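Local coordinates for protein broad specificity aminotransferase (Leishmania mexicana, PDB 4WB0) that probably transfers amino groups between a broad range of amino acids and 2-oxo acids with the help of pyridoxal 5'-phosphate, working as a homodimer, at residues A[329-334]-A[387-392]; A[66-71]-A[304-309]; A[131-136]-A[183-188]; A[92-97]-A[239-244]. All coordinates share one frame; numbering follows the deposited sequence.

Interaction 1 (A[329-334]-A[387-392]); sequences ERIRTM and ANIAGL
Arg-330 and Met-334 of helix 314-344 reach the turn that follows strand 386-388, and Ile-331 packs on Ile-389 and Ala-390. Residues 389-391 of the turn form a short 3-10 segment. Polar grip and apolar packing lie next to each other here. The Arg-330 guanidinium meets the Leu-392 carbonyl end-on, with both terminal nitrogens on one oxygen. NH1 lies 2.9 Å from Leu-392 O and NH2 lies 3.0 Å from the same atom. The oxygen is close to the guanidinium plane. Neither bond is straight, with N-H...O angles near 142°, as expected when two donors share one acceptor. A bend at chi3 (80°) turns the otherwise extended arginine chain toward the turn. Its NE also makes a weak hydrogen bond with Tyr-48 OH.

The apolar part is tight. Ile-389 CG2 lies 3.6 Å from Met-334 CB and also touches Ile-331 O and Ile-331 CG2. Ile-331 CD1 touches Ala-390 CB at 3.8 Å. Met-334 and Leu-392 run past each other in opposite directions, and Met-334 SD comes 3.7 Å from Leu-392 CB. Every side chain in this group is buried.

The other side of the helix is different. Glu-329, Arg-332 and Thr-333 are exposed and make no contact with the turn. Arg-332 folds back so that one guanidinium face lies over Glu-329 CA. The arrangement joins long helix 314-344 to the turn after strand 386-388 of a two-stranded antiparallel sheet, consistent with the small domain of class I aminotransferases.

Interaction 2 (A[66-71]-A[304-309]); sequences QLLLDM and ARLAHL
Leu-68 of helix 59-71 packs against Arg-305, Leu-306 and Leu-309 of helix 301-312. This is a helix-helix contact between two steeply crossed helices. The axes of the short segments pass 10.1 Å apart, with an angle of 112° between their directions.

Leu-68 has the largest share of the contact, with Leu-309 close behind. Its CB meets Leu-309 CD1 at 4.1 Å. CG lies anti to the backbone N (chi1 178°), which sends the two methyls across to the second helix. CD1 lies 4.0 Å from Arg-305 CB. CD2 fits between two residues, at 3.8 Å from Arg-305 CB and 3.7 Å from Leu-306 CD2. Leu-68 crosses both of these side chains at about a right angle.

Only the CB end of Arg-305 takes part. Its extended chain leads away, and NH1 is hydrogen-bonded to Asn-74 O. An aromatic side chain of the neighbouring subunit also packs on Leu-306, so this end of the contact lies near the dimer partner. Leu-67 and Met-71, which are exposed, complete the apolar patch around Leu-309. Leu-67 CB lies 4.0 Å from Leu-309 CD1. Met-71 and Leu-309 meet tip to tip, with Met-71 CE 3.7 Å from Leu-309 CD2.

Interaction 3 (A[131-136]-A[183-188]); sequences KTPIYL and DGSVFL
Tyr-135 and Phe-187 belong to adjacent parallel strands of the large mixed sheet, the central sheet of the fold type I aminotransferases. Strands 134-138 and 186-190 lie next to each other in it, and three backbone bonds hold this part of the pair. Val-186 N donates to Pro-133 O at 3.2 Å. Val-186 O accepts from Tyr-135 N at 2.9 Å. Tyr-135 O then accepts from Leu-188 N at 3.0 Å. All three are close to straight. The Ile-134 CA hydrogen also points at Val-186 O.

The side chains alternate between the two faces. On one face Tyr-135 and Phe-187 lie side by side and point the same way. In both, CG is anti to the carbonyl carbon (chi1 -73° in Tyr-135), and the two rings lean the same way. Their planes are within 2° of parallel but slid apart, so the rings barely overlap, with centroids 4.6 Å apart. The slide places Tyr-135 CB over the face of the Phe-187 ring in a CH-pi contact, 3.8 Å from its centroid. Phe-187 CZ in turn lies over the rim of the tyrosine ring. Tyr-135 OH is hydrogen-bonded to Arg-157. On the other face Ile-134 CD1 packs on Val-186 CG1 at 3.8 Å, and Leu-136 CD2 meets Leu-188 CD2 at 3.7 Å.

At the start of the strands Thr-132 lays its CG2 methyl against Gly-184 O. Strand 156-163 continues the sheet beyond 134-138. Helix 142-150 covers Ile-134 and Leu-136, and helix 111-123 covers Val-186 and Leu-188.

Interaction 4 (A[92-97]-A[239-244]); sequences KMTYGD and YAARLF
Arg-242 bonds to the carbonyls of Met-93 and Thr-94 in a side-chain-to-backbone contact at the C-terminal end of helix 84-95. The arginine comes from helix 239-246, so two helices far apart in sequence meet here, beside strand 252-256 of the central sheet. Its chain is extended from CG to NE and reaches across the C-terminal end of the first helix.

NE donates to Thr-94 O at 2.7 Å. This bond is almost straight, at 174°, and the oxygen lies in the guanidinium plane. NH2 bonds to Met-93 O at 3.1 Å and comes from above the plane of that carbonyl. A second bond from NH2 to Thr-94 O, at 3.4 Å, is weak. Gly-96, the first residue past the helix, takes a positive phi of 100°. Its CA lies 3.6 Å above the guanidinium plane, toward the rim. The backbone angles alone call for glycine, since a CB would be jammed against the preceding carbonyl O. A CB would also lie close to Arg-242 CZ.

The apolar part is small. Ala-241 CB lies 4.0 Å from Tyr-95 CE1, and the same tyrosine edge meets Ala-241 O at 3.6 Å. Thr-94 OG1 is also near Ala-241 CB and has no polar partner in the model, though the contact buries it.

Arg-242 NH2 forms a salt bridge with Asp-235 as well. The positive guanidinium is therefore bonded to both an acid and carbonyls at a helix C-terminus. It probably offsets part of the partial negative charge at that helix end.

In the fold
Interactions 1, 3 and 4 are buried, while interaction 2 is partly exposed and approaches the dimer partner. Interaction 3 lies within the central sheet and relies on regular backbone bonds. Interaction 4 packs on strand 252-256 of that sheet, and its nearest atoms are about 8 Å from those of interaction 3. Interactions 1 and 4 share a chemistry: a helix arginine holds one carbonyl of a turn in interaction 1, two at a helix end in interaction 4. Interaction 2 is apolar throughout. Its helices 59-71 and 301-312 are the chain neighbours of helix 84-95 in interaction 4 and helix 314-344 in interaction 1. Interactions 1 and 3 lie on opposite sides of the chain's centre.

Interaction 1 (A[329-334]-A[387-392])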
loop_
_atom_site.group_PDB
_atom_site.type_symbol
_atom_site.label_atom_id
_atom_site.label_comp_id
_atom_site.label_asym_id
_atom_site.label_seq_id
_atom_site.Cartn_x
_atom_site.Cartn_y
_atom_site.Cartn_z
ATOM N N GLU A 329 -3.189 30.201 -7.657
ATOM C CA GLU A 329 -3.304 31.421 -8.439
ATOM C C GLU A 329 -2.824 31.211 -9.900
ATOM O O GLU A 329 -3.396 31.788 -10.806
ATOM C CB GLU A 329 -2.532 32.552 -7.781
ATOM C CG GLU A 329 -2.565 33.797 -8.592
ATOM C CD GLU A 329 -2.185 35.030 -7.816
ATOM O OE1 GLU A 329 -1.249 34.950 -6.992
ATOM O OE2 GLU A 329 -2.834 36.085 -8.033
ATOM N N ARG A 330 -1.807 30.388 -10.141
ATOM C CA ARG A 330 -1.391 30.163 -11.543
ATOM C C ARG A 330 -2.548 29.470 -12.310
ATOM O O ARG A 330 -2.782 29.725 -13.484
ATOM C CB ARG A 330 -0.110 29.348 -11.614
ATOM C CG ARG A 330 0.576 29.430 -12.987
ATOM C CD ARG A 330 1.678 28.420 -13.106
ATOM N NE ARG A 330 1.170 27.081 -13.409
ATOM C CZ ARG A 330 0.712 26.717 -14.601
ATOM N NH1 ARG A 330 0.639 27.618 -15.589
ATOM N NH2 ARG A 330 0.284 25.471 -14.799
ATOM N N ILE A 331 -3.290 28.611 -11.618
ATOM C CA ILE A 331 -4.431 27.950 -12.227
ATOM C C ILE A 331 -5.496 28.947 -12.624
ATOM O O ILE A 331 -5.982 28.885 -13.743
ATOM C CB ILE A 331 -4.969 26.868 -11.288
ATOM C CG1 ILE A 331 -3.895 25.773 -11.166
ATOM C CG2 ILE A 331 -6.313 26.272 -11.766
ATOM C CD1 ILE A 331 -4.099 24.843 -9.990
ATOM N N ARG A 332 -5.837 29.889 -11.760
ATOM C CA ARG A 332 -6.804 30.916 -12.150
ATOM C C ARG A 332 -6.326 31.739 -13.333
ATOM O O ARG A 332 -7.095 32.045 -14.241
ATOM C CB ARG A 332 -7.126 31.834 -10.960
ATOM C CG ARG A 332 -7.816 31.020 -9.809
ATOM C CD ARG A 332 -8.359 31.904 -8.650
ATOM N NE ARG A 332 -7.350 32.765 -8.047
ATOM C CZ ARG A 332 -6.643 32.461 -6.946
ATOM N NH1 ARG A 332 -6.804 31.304 -6.309
ATOM N NH2 ARG A 332 -5.745 33.317 -6.486
ATOM N N THR A 333 -5.045 32.067 -13.352
ATOM C CA THR A 333 -4.496 32.784 -14.514
ATOM C C THR A 333 -4.691 31.962 -15.794
ATOM O O THR A 333 -5.035 32.503 -16.822
ATOM C CB THR A 333 -3.007 33.102 -14.342
ATOM O OG1 THR A 333 -2.817 33.831 -13.138
ATOM C CG2 THR A 333 -2.523 33.972 -15.450
ATOM N N MET A 334 -4.481 30.652 -15.721
ATOM C CA MET A 334 -4.670 29.807 -16.891
ATOM C C MET A 334 -6.148 29.801 -17.287
ATOM O O MET A 334 -6.457 29.913 -18.458
ATOM C CB MET A 334 -4.170 28.390 -16.616
ATOM C CG MET A 334 -2.615 28.309 -16.561
ATOM S SD MET A 334 -1.776 28.764 -18.115
ATOM C CE MET A 334 -1.319 30.491 -17.753
ATOM N N ALA A 387 -10.465 18.657 -18.323
ATOM C CA ALA A 387 -9.155 19.154 -18.721
ATOM C C ALA A 387 -8.363 19.586 -17.471
ATOM O O ALA A 387 -8.869 20.375 -16.660
ATOM C CB ALA A 387 -9.301 20.306 -19.687
ATOM N N ASN A 388 -7.140 19.066 -17.309
ATOM C CA ASN A 388 -6.285 19.542 -16.218
ATOM C C ASN A 388 -5.721 20.928 -16.548
ATOM O O ASN A 388 -4.713 21.059 -17.265
ATOM C CB ASN A 388 -5.147 18.560 -15.916
ATOM C CG ASN A 388 -4.183 19.118 -14.900
ATOM O OD1 ASN A 388 -4.579 19.871 -14.002
ATOM N ND2 ASN A 388 -2.918 18.755 -15.028
ATOM N N ILE A 389 -6.416 21.954 -16.048
ATOM C CA ILE A 389 -6.006 23.345 -16.246
ATOM C C ILE A 389 -4.613 23.535 -15.657
ATOM O O ILE A 389 -3.807 24.309 -16.127
ATOM C CB ILE A 389 -7.005 24.325 -15.572
ATOM C CG1 ILE A 389 -8.405 24.210 -16.220
ATOM C CG2 ILE A 389 -6.488 25.774 -15.603
ATOM C CD1 ILE A 389 -8.397 24.657 -17.715
ATOM N N ALA A 390 -4.325 22.818 -14.585
ATOM C CA ALA A 390 -3.007 22.959 -13.955
ATOM C C ALA A 390 -1.894 22.422 -14.844
ATOM O O ALA A 390 -0.697 22.660 -14.596
ATOM C CB ALA A 390 -2.981 22.273 -12.548
ATOM N N GLY A 391 -2.251 21.762 -15.941
ATOM C CA GLY A 391 -1.237 21.365 -16.919
ATOM C C GLY A 391 -0.845 22.411 -17.991
ATOM O O GLY A 391 0.100 22.224 -18.791
ATOM N N LEU A 392 -1.547 23.530 -17.992
ATOM C CA LEU A 392 -1.436 24.504 -19.065
ATOM C C LEU A 392 -0.293 25.456 -18.876
ATOM O O LEU A 392 0.075 25.740 -17.743
ATOM C CB LEU A 392 -2.698 25.334 -19.165
ATOM C CG LEU A 392 -3.921 24.582 -19.670
ATOM C CD1 LEU A 392 -5.153 25.377 -19.330
ATOM C CD2 LEU A 392 -3.785 24.322 -21.197
#

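Interaction 2 (A[66-71]-A[304-309])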
loop_
_atom_site.group_PDB
_atom_site.type_symbol
_atom_site.label_atom_id
_atom_site.label_comp_id
_atom_site.label_asym_id
_atom_site.label_seq_id
_atom_site.Cartn_x
_atom_site.Cartn_y
_atom_site.Cartn_z
ATOM N N GLN A 66 16.130 17.441 2.856
ATOM C CA GLN A 66 17.448 17.628 3.505
ATOM C C GLN A 66 17.331 17.562 5.010
ATOM O O GLN A 66 18.161 16.923 5.644
ATOM C CB GLN A 66 18.097 18.948 3.101
ATOM C CG GLN A 66 19.574 19.071 3.633
ATOM C CD GLN A 66 20.485 18.028 2.992
ATOM O OE1 GLN A 66 20.499 17.875 1.752
ATOM N NE2 GLN A 66 21.221 17.274 3.826
ATOM N N LEU A 67 16.319 18.201 5.598
ATOM C CA LEU A 67 16.079 18.057 7.055
ATOM C C LEU A 67 15.971 16.620 7.480
ATOM O O LEU A 67 16.572 16.208 8.449
ATOM C CB LEU A 67 14.826 18.793 7.498
ATOM C CG LEU A 67 14.970 20.289 7.439
ATOM C CD1 LEU A 67 13.564 20.906 7.554
ATOM C CD2 LEU A 67 15.907 20.893 8.504
ATOM N N LEU A 68 15.221 15.854 6.726
ATOM C CA LEU A 68 14.914 14.523 7.125
ATOM C C LEU A 68 16.204 13.698 7.021
ATOM O O LEU A 68 16.500 12.869 7.873
ATOM C CB LEU A 68 13.795 13.988 6.248
ATOM C CG LEU A 68 13.389 12.564 6.521
ATOM C CD1 LEU A 68 12.935 12.438 8.026
ATOM C CD2 LEU A 68 12.255 12.167 5.511
ATOM N N LEU A 69 16.976 13.944 5.980
ATOM C CA LEU A 69 18.170 13.128 5.756
ATOM C C LEU A 69 19.148 13.359 6.911
ATOM O O LEU A 69 19.689 12.394 7.464
ATOM C CB LEU A 69 18.792 13.440 4.404
ATOM C CG LEU A 69 20.120 12.731 4.113
ATOM C CD1 LEU A 69 19.862 11.270 4.011
ATOM C CD2 LEU A 69 20.699 13.209 2.822
ATOM N N ASP A 70 19.319 14.623 7.308
ATOM C CA ASP A 70 20.226 15.017 8.412
ATOM C C ASP A 70 19.798 14.447 9.790
ATOM O O ASP A 70 20.629 14.214 10.667
ATOM C CB ASP A 70 20.330 16.541 8.498
ATOM C CG ASP A 70 21.125 17.163 7.325
ATOM O OD1 ASP A 70 21.949 16.458 6.718
ATOM O OD2 ASP A 70 20.942 18.364 7.020
ATOM N N MET A 71 18.520 14.217 9.998
ATOM C CA MET A 71 18.062 13.624 11.241
ATOM C C MET A 71 18.429 12.157 11.479
ATOM O O MET A 71 18.432 11.729 12.613
ATOM C CB MET A 71 16.561 13.701 11.337
ATOM C CG MET A 71 16.028 15.094 11.447
ATOM S SD MET A 71 14.231 14.961 11.283
ATOM C CE MET A 71 13.918 16.685 11.059
ATOM N N ALA A 304 5.167 10.303 4.746
ATOM C CA ALA A 304 4.570 10.824 5.952
ATOM C C ALA A 304 5.588 11.612 6.770
ATOM O O ALA A 304 5.225 12.569 7.430
ATOM C CB ALA A 304 4.024 9.722 6.759
ATOM N N ARG A 305 6.826 11.153 6.794
ATOM C CA ARG A 305 7.891 11.907 7.523
ATOM C C ARG A 305 8.125 13.273 6.897
ATOM O O ARG A 305 8.177 14.304 7.590
ATOM C CB ARG A 305 9.161 11.104 7.537
ATOM C CG ARG A 305 9.093 9.909 8.509
ATOM C CD ARG A 305 10.349 9.092 8.439
ATOM N NE ARG A 305 10.351 8.103 9.527
ATOM C CZ ARG A 305 11.220 7.097 9.585
ATOM N NH1 ARG A 305 12.113 6.926 8.606
ATOM N NH2 ARG A 305 11.206 6.264 10.610
ATOM N N LEU A 306 8.192 13.325 5.564
ATOM C CA LEU A 306 8.332 14.599 4.900
ATOM C C LEU A 306 7.143 15.544 5.205
ATOM O O LEU A 306 7.331 16.774 5.495
ATOM C CB LEU A 306 8.451 14.471 3.361
ATOM C CG LEU A 306 9.658 13.790 2.802
ATOM C CD1 LEU A 306 9.455 13.636 1.240
ATOM C CD2 LEU A 306 10.933 14.607 3.093
ATOM N N ALA A 307 5.937 15.017 5.063
ATOM C CA ALA A 307 4.766 15.838 5.314
ATOM C C ALA A 307 4.648 16.257 6.746
ATOM O O ALA A 307 4.201 17.406 7.028
ATOM C CB ALA A 307 3.463 15.130 4.903
ATOM N N HIS A 308 5.090 15.405 7.667
ATOM C CA HIS A 308 5.004 15.843 9.067
ATOM C C HIS A 308 5.905 17.072 9.298
ATOM O O HIS A 308 5.532 18.023 10.005
ATOM C CB HIS A 308 5.383 14.726 10.057
ATOM C CG HIS A 308 5.706 15.255 11.411
ATOM N ND1 HIS A 308 7.007 15.446 11.843
ATOM C CD2 HIS A 308 4.897 15.739 12.390
ATOM C CE1 HIS A 308 6.975 16.015 13.037
ATOM N NE2 HIS A 308 5.708 16.193 13.387
ATOM N N LEU A 309 7.106 17.076 8.749
ATOM C CA LEU A 309 7.986 18.222 8.969
ATOM C C LEU A 309 7.385 19.521 8.434
ATOM O O LEU A 309 7.526 20.581 9.022
ATOM C CB LEU A 309 9.352 17.967 8.343
ATOM C CG LEU A 309 10.105 16.768 8.914
ATOM C CD1 LEU A 309 11.417 16.783 8.176
ATOM C CD2 LEU A 309 10.325 16.907 10.421
#

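Interaction 3 (A[131-136]-A[183-188])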
loop_
_atom_site.group_PDB
_atom_site.type_symbol
_atom_site.label_atom_id
_atom_site.label_comp_id
_atom_site.label_asym_id
_atom_site.label_seq_id
_atom_site.Cartn_x
_atom_site.Cartn_y
_atom_site.Cartn_z
ATOM N N LYS A 131 -26.746 -5.054 0.578
ATOM C CA LYS A 131 -28.085 -4.471 0.515
ATOM C C LYS A 131 -28.149 -2.946 0.650
ATOM O O LYS A 131 -28.985 -2.279 0.028
ATOM C CB LYS A 131 -28.954 -5.094 1.622
ATOM N N THR A 132 -27.325 -2.408 1.539
ATOM C CA THR A 132 -27.240 -0.968 1.719
ATOM C C THR A 132 -26.618 -0.319 0.484
ATOM O O THR A 132 -25.541 -0.674 0.108
ATOM C CB THR A 132 -26.382 -0.608 2.948
ATOM O OG1 THR A 132 -26.962 -1.247 4.091
ATOM C CG2 THR A 132 -26.369 0.892 3.161
ATOM N N PRO A 133 -27.317 0.631 -0.150
ATOM C CA PRO A 133 -26.664 1.333 -1.260
ATOM C C PRO A 133 -25.585 2.318 -0.836
ATOM O O PRO A 133 -25.634 2.884 0.285
ATOM C CB PRO A 133 -27.817 2.080 -1.931
ATOM C CG PRO A 133 -29.096 1.523 -1.326
ATOM C CD PRO A 133 -28.719 1.073 0.032
ATOM N N ILE A 134 -24.614 2.482 -1.744
ATOM C CA ILE A 134 -23.621 3.542 -1.663
ATOM C C ILE A 134 -23.796 4.452 -2.902
ATOM O O ILE A 134 -23.853 3.978 -4.025
ATOM C CB ILE A 134 -22.190 2.956 -1.534
ATOM C CG1 ILE A 134 -21.146 4.056 -1.331
ATOM C CG2 ILE A 134 -21.827 2.108 -2.706
ATOM C CD1 ILE A 134 -19.947 3.535 -0.693
ATOM N N TYR A 135 -23.969 5.751 -2.627
ATOM C CA TYR A 135 -24.240 6.770 -3.602
ATOM C C TYR A 135 -23.033 7.589 -3.930
ATOM O O TYR A 135 -22.371 8.110 -3.002
ATOM C CB TYR A 135 -25.301 7.712 -3.079
ATOM C CG TYR A 135 -26.683 7.131 -3.060
ATOM C CD1 TYR A 135 -27.083 6.314 -2.036
ATOM C CD2 TYR A 135 -27.587 7.435 -4.072
ATOM C CE1 TYR A 135 -28.364 5.781 -2.026
ATOM C CE2 TYR A 135 -28.812 6.919 -4.096
ATOM C CZ TYR A 135 -29.224 6.099 -3.049
ATOM O OH TYR A 135 -30.488 5.575 -3.037
ATOM N N LEU A 136 -22.784 7.720 -5.233
ATOM C CA LEU A 136 -21.666 8.497 -5.777
ATOM C C LEU A 136 -22.223 9.656 -6.577
ATOM O O LEU A 136 -23.350 9.618 -7.046
ATOM C CB LEU A 136 -20.748 7.660 -6.676
ATOM C CG LEU A 136 -20.294 6.281 -6.167
ATOM C CD1 LEU A 136 -19.381 5.531 -7.145
ATOM C CD2 LEU A 136 -19.583 6.463 -4.926
ATOM N N ASP A 183 -33.177 5.139 4.376
ATOM C CA ASP A 183 -32.432 5.624 5.537
ATOM C C ASP A 183 -31.189 4.796 5.725
ATOM O O ASP A 183 -31.209 3.599 5.500
ATOM C CB ASP A 183 -33.243 5.531 6.812
ATOM C CG ASP A 183 -34.247 6.673 6.988
ATOM O OD1 ASP A 183 -34.547 7.406 6.007
ATOM O OD2 ASP A 183 -34.750 6.805 8.151
ATOM N N GLY A 184 -30.090 5.424 6.124
ATOM C CA GLY A 184 -28.962 4.659 6.564
ATOM C C GLY A 184 -28.137 4.151 5.397
ATOM O O GLY A 184 -27.487 3.105 5.497
ATOM N N SER A 185 -28.161 4.908 4.308
ATOM C CA SER A 185 -27.310 4.673 3.174
ATOM C C SER A 185 -25.965 5.400 3.347
ATOM O O SER A 185 -25.810 6.248 4.253
ATOM C CB SER A 185 -27.985 5.170 1.899
ATOM O OG SER A 185 -29.179 4.459 1.612
ATOM N N VAL A 186 -25.023 5.085 2.473
ATOM C CA VAL A 186 -23.676 5.729 2.475
ATOM C C VAL A 186 -23.581 6.683 1.297
ATOM O O VAL A 186 -23.909 6.312 0.180
ATOM C CB VAL A 186 -22.545 4.684 2.337
ATOM C CG1 VAL A 186 -21.147 5.369 2.355
ATOM C CG2 VAL A 186 -22.682 3.629 3.348
ATOM N N PHE A 187 -23.105 7.896 1.545
ATOM C CA PHE A 187 -22.919 8.911 0.540
ATOM C C PHE A 187 -21.443 9.295 0.540
ATOM O O PHE A 187 -20.930 9.778 1.545
ATOM C CB PHE A 187 -23.787 10.150 0.843
ATOM C CG PHE A 187 -25.191 9.979 0.409
ATOM C CD1 PHE A 187 -26.050 9.187 1.125
ATOM C CD2 PHE A 187 -25.619 10.525 -0.797
ATOM C CE1 PHE A 187 -27.360 8.957 0.663
ATOM C CE2 PHE A 187 -26.901 10.296 -1.254
ATOM C CZ PHE A 187 -27.778 9.515 -0.519
ATOM N N LEU A 188 -20.823 9.122 -0.615
ATOM C CA LEU A 188 -19.456 9.571 -0.881
ATOM C C LEU A 188 -19.481 10.948 -1.491
ATOM O O LEU A 188 -19.910 11.110 -2.627
ATOM C CB LEU A 188 -18.776 8.591 -1.825
ATOM C CG LEU A 188 -17.293 8.900 -2.060
ATOM C CD1 LEU A 188 -16.544 8.719 -0.793
ATOM C CD2 LEU A 188 -16.754 7.991 -3.188
#

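Interaction 4 (A[92-97]-A[239-244])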
loop_
_atom_site.group_PDB
_atom_site.type_symbol
_atom_site.label_atom_id
_atom_site.label_comp_id
_atom_site.label_asym_id
_atom_site.label_seq_id
_atom_site.Cartn_x
_atom_site.Cartn_y
_atom_site.Cartn_z
ATOM N N LYS A 92 -5.393 17.416 12.016
ATOM C CA LYS A 92 -5.514 18.782 12.467
ATOM C C LYS A 92 -5.633 19.759 11.306
ATOM O O LYS A 92 -6.310 20.776 11.426
ATOM C CB LYS A 92 -4.325 19.162 13.371
ATOM C CG LYS A 92 -4.628 18.876 14.842
ATOM C CD LYS A 92 -3.398 18.438 15.659
ATOM C CE LYS A 92 -2.343 19.525 15.723
ATOM N NZ LYS A 92 -1.230 19.152 16.665
ATOM N N MET A 93 -4.963 19.483 10.201
ATOM C CA MET A 93 -5.048 20.366 9.015
ATOM C C MET A 93 -6.475 20.434 8.456
ATOM O O MET A 93 -6.946 21.489 8.050
ATOM C CB MET A 93 -4.105 19.876 7.896
ATOM C CG MET A 93 -4.096 20.752 6.599
ATOM S SD MET A 93 -3.069 19.994 5.304
ATOM C CE MET A 93 -4.166 18.711 4.760
ATOM N N THR A 94 -7.178 19.309 8.464
ATOM C CA THR A 94 -8.549 19.340 7.899
ATOM C C THR A 94 -9.542 19.786 8.965
ATOM O O THR A 94 -10.358 20.649 8.680
ATOM C CB THR A 94 -8.916 18.028 7.254
ATOM O OG1 THR A 94 -10.200 18.135 6.535
ATOM C CG2 THR A 94 -8.909 16.902 8.241
ATOM N N TYR A 95 -9.473 19.281 10.203
ATOM C CA TYR A 95 -10.497 19.683 11.212
ATOM C C TYR A 95 -10.207 20.906 12.027
ATOM O O TYR A 95 -11.080 21.413 12.715
ATOM C CB TYR A 95 -10.769 18.480 12.138
ATOM C CG TYR A 95 -11.578 17.437 11.413
ATOM C CD1 TYR A 95 -12.865 17.736 10.975
ATOM C CD2 TYR A 95 -11.074 16.203 11.171
ATOM C CE1 TYR A 95 -13.626 16.795 10.307
ATOM C CE2 TYR A 95 -11.823 15.206 10.492
ATOM C CZ TYR A 95 -13.101 15.534 10.060
ATOM O OH TYR A 95 -13.854 14.590 9.443
ATOM N N GLY A 96 -9.008 21.454 11.920
ATOM C CA GLY A 96 -8.718 22.665 12.677
ATOM C C GLY A 96 -7.921 22.335 13.929
ATOM O O GLY A 96 -7.939 21.209 14.416
ATOM N N ASP A 97 -7.198 23.315 14.452
ATOM C CA ASP A 97 -6.447 23.108 15.683
ATOM C C ASP A 97 -7.404 22.887 16.867
ATOM O O ASP A 97 -6.976 22.554 17.964
ATOM C CB ASP A 97 -5.519 24.300 15.935
ATOM C CG ASP A 97 -4.658 24.641 14.714
ATOM O OD1 ASP A 97 -4.401 23.731 13.892
ATOM O OD2 ASP A 97 -4.242 25.819 14.578
ATOM N N TYR A 239 -14.118 23.939 4.990
ATOM C CA TYR A 239 -15.419 24.328 5.524
ATOM C C TYR A 239 -16.425 23.181 5.706
ATOM O O TYR A 239 -17.065 23.073 6.756
ATOM C CB TYR A 239 -16.038 25.401 4.612
ATOM C CG TYR A 239 -17.332 25.912 5.163
ATOM C CD1 TYR A 239 -17.338 26.969 6.044
ATOM C CD2 TYR A 239 -18.546 25.319 4.844
ATOM C CE1 TYR A 239 -18.532 27.473 6.618
ATOM C CE2 TYR A 239 -19.773 25.841 5.394
ATOM C CZ TYR A 239 -19.719 26.909 6.283
ATOM O OH TYR A 239 -20.846 27.419 6.872
ATOM N N ALA A 240 -16.623 22.370 4.686
ATOM C CA ALA A 240 -17.663 21.315 4.777
ATOM C C ALA A 240 -17.314 20.258 5.825
ATOM O O ALA A 240 -18.145 19.920 6.632
ATOM C CB ALA A 240 -17.901 20.641 3.440
ATOM N N ALA A 241 -16.067 19.763 5.839
ATOM C CA ALA A 241 -15.686 18.822 6.896
ATOM C C ALA A 241 -15.900 19.411 8.295
ATOM O O ALA A 241 -16.417 18.744 9.177
ATOM C CB ALA A 241 -14.228 18.351 6.696
ATOM N N ARG A 242 -15.547 20.665 8.498
ATOM C CA ARG A 242 -15.605 21.244 9.828
ATOM C C ARG A 242 -17.069 21.464 10.240
ATOM O O ARG A 242 -17.433 21.304 11.384
ATOM C CB ARG A 242 -14.821 22.531 9.868
ATOM C CG ARG A 242 -13.304 22.252 9.810
ATOM C CD ARG A 242 -12.471 23.496 9.758
ATOM N NE ARG A 242 -11.078 23.157 9.447
ATOM C CZ ARG A 242 -10.088 24.041 9.469
ATOM N NH1 ARG A 242 -10.316 25.325 9.766
ATOM N NH2 ARG A 242 -8.865 23.657 9.143
ATOM N N LEU A 243 -17.886 21.793 9.265
ATOM C CA LEU A 243 -19.318 21.999 9.491
ATOM C C LEU A 243 -19.950 20.695 9.921
ATOM O O LEU A 243 -20.685 20.639 10.928
ATOM C CB LEU A 243 -20.012 22.495 8.225
ATOM C CG LEU A 243 -21.540 22.566 8.332
ATOM C CD1 LEU A 243 -21.919 23.643 9.290
ATOM C CD2 LEU A 243 -22.087 22.923 6.975
ATOM N N PHE A 244 -19.633 19.640 9.190
ATOM C CA PHE A 244 -20.282 18.357 9.425
ATOM C C PHE A 244 -19.854 17.821 10.782
ATOM O O PHE A 244 -20.680 17.268 11.537
ATOM C CB PHE A 244 -19.946 17.349 8.301
ATOM C CG PHE A 244 -20.858 17.442 7.066
ATOM C CD1 PHE A 244 -21.183 18.636 6.518
ATOM C CD2 PHE A 244 -21.299 16.301 6.438
ATOM C CE1 PHE A 244 -21.979 18.727 5.418
ATOM C CE2 PHE A 244 -22.087 16.384 5.280
ATOM C CZ PHE A 244 -22.425 17.606 4.786
#